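Local coordinates for NMB1025 protein (Neisseria meningitidis serogroup B, PDB 3KJJ), which is of unknown function but belongs to the YjgF/RutC family and probably assembles as a trimer, at the interface of chains A and B. Residues are numbered along the deposited sequence; one frame, centred on the assembly and turned at random. Chains: chain A/B, NMB1025 protein.

The interface of chains A and B. Residues chain A 74, 105-107, 115; chain B 72, 101-103.
A:Tyr74 and B:Val103 meet in one patch of the interface between two subunits, part of a three-chain assembly of the kind YjgF proteins usually form; here an apolar contact centred on B:Val103, flanked by a water-bridged carboxylate, helps hold two copies together. The CG1 methyl of B:Val103 stands over the middle of the A:Tyr74 ring, 3.6 Å from the centroid, a CH-pi contact in which the two side chains cross at about a right angle. CG1 lies beside the backbone N of its own residue (chi1 -52°), which sends this branch to the ring centre and against CD2 of A:Leu107, 3.8 Å away. The other branch, CG2, reaches the ring margin at CE1 of A:Tyr74, 3.9 Å off. A branched residue suits this place because its two methyls spread over one flat face, while A:Ala105, with a small CB 3.8 Å from CB of B:Val103, lets the valine come close to the loop. The far end of the tyrosine, its phenol OH, faces CG1 of B:Val72, the two side chains approaching from opposite directions.

Beside this apolar cluster A:Glu115 stretches across, CG anti to the backbone N (chi1 179°) and the chain extended beyond it. Its OE2 rests 3.5 Å from CB of B:Ala101, whose short side chain lets the carboxylate approach the strand. Two waters complete the link: water 1 joins OE2 of A:Glu115 to the backbone N of B:Cys102, 2.9 Å from that nitrogen, and water 2 joins OE1 to the backbone O of B:Cys102, 2.7 Å from that oxygen. The carboxylate thus reaches, through water, both the backbone N and O of B:Cys102, and the paired bridges should limit its rotation.

In the fold, strands 68-75 and 114-121 of chain A, with the loop carrying residues 105-107, face strand 99-104 of chain B, with B:Val72 on strand 68-75, its neighbour in the same sheet.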
# COMPACT_ATOMS: atom_id res chain seq x y z
N TYR A 74 -6.31 -7.69 -3.70
CA TYR A 74 -5.77 -8.14 -4.97
C TYR A 74 -6.57 -9.37 -5.37
O TYR A 74 -6.71 -10.31 -4.58
CB TYR A 74 -4.28 -8.51 -4.82
CG TYR A 74 -3.38 -7.39 -4.32
CD1 TYR A 74 -2.92 -6.39 -5.18
CD2 TYR A 74 -2.97 -7.34 -2.99
CE1 TYR A 74 -2.10 -5.37 -4.73
CE2 TYR A 74 -2.14 -6.32 -2.53
CZ TYR A 74 -1.71 -5.34 -3.40
OH TYR A 74 -0.89 -4.33 -2.94
N ALA A 105 -4.30 -8.52 -9.71
CA ALA A 105 -2.92 -9.02 -9.75
C ALA A 105 -2.87 -10.50 -9.40
O ALA A 105 -3.54 -10.96 -8.48
CB ALA A 105 -2.03 -8.23 -8.80
N ARG A 106 -2.05 -11.24 -10.13
CA ARG A 106 -1.79 -12.64 -9.82
C ARG A 106 -0.97 -12.81 -8.54
O ARG A 106 -0.14 -11.96 -8.21
CB ARG A 106 -1.08 -13.30 -10.99
CG ARG A 106 -1.98 -13.38 -12.18
CD ARG A 106 -1.49 -14.41 -13.12
NE ARG A 106 -2.56 -14.82 -14.02
CZ ARG A 106 -2.46 -15.85 -14.85
NH1 ARG A 106 -1.34 -16.55 -14.88
NH2 ARG A 106 -3.48 -16.17 -15.64
N LEU A 107 -1.21 -13.91 -7.84
CA LEU A 107 -0.60 -14.14 -6.53
C LEU A 107 0.41 -15.28 -6.60
O LEU A 107 0.61 -15.85 -7.69
CB LEU A 107 -1.70 -14.38 -5.48
CG LEU A 107 -2.81 -13.31 -5.58
CD1 LEU A 107 -4.04 -13.69 -4.80
CD2 LEU A 107 -2.32 -11.91 -5.19
N GLU A 115 -6.08 -12.04 -2.24
CA GLU A 115 -5.19 -11.67 -1.14
C GLU A 115 -5.59 -10.29 -0.59
O GLU A 115 -5.82 -9.35 -1.36
CB GLU A 115 -3.72 -11.66 -1.60
CG GLU A 115 -2.72 -11.26 -0.52
CD GLU A 115 -1.26 -11.53 -0.91
OE1 GLU A 115 -1.01 -12.23 -1.91
OE2 GLU A 115 -0.36 -11.04 -0.18
N VAL B 72 5.73 -4.21 0.10
CA VAL B 72 4.98 -4.78 -1.00
C VAL B 72 5.97 -4.99 -2.12
O VAL B 72 6.72 -4.07 -2.48
CB VAL B 72 3.81 -3.88 -1.46
CG1 VAL B 72 2.97 -4.60 -2.53
CG2 VAL B 72 2.95 -3.49 -0.29
N ALA B 101 3.64 -8.42 1.32
CA ALA B 101 2.74 -8.95 0.31
C ALA B 101 3.50 -9.03 -1.01
O ALA B 101 4.36 -8.20 -1.30
CB ALA B 101 1.49 -8.09 0.19
N CYS B 102 3.21 -10.05 -1.80
CA CYS B 102 3.90 -10.18 -3.08
C CYS B 102 2.87 -10.47 -4.15
O CYS B 102 2.14 -11.44 -4.05
CB CYS B 102 4.98 -11.26 -3.06
SG CYS B 102 5.93 -11.32 -4.60
N VAL B 103 2.80 -9.58 -5.15
CA VAL B 103 1.81 -9.70 -6.22
C VAL B 103 2.46 -9.51 -7.59
O VAL B 103 3.55 -8.96 -7.70
CB VAL B 103 0.57 -8.75 -6.04
CG1 VAL B 103 -0.05 -8.91 -4.64
CG2 VAL B 103 0.93 -7.29 -6.29
O HOH W 1 1.95 -12.25 -0.41
O HOH W 2 0.95 -13.67 -3.22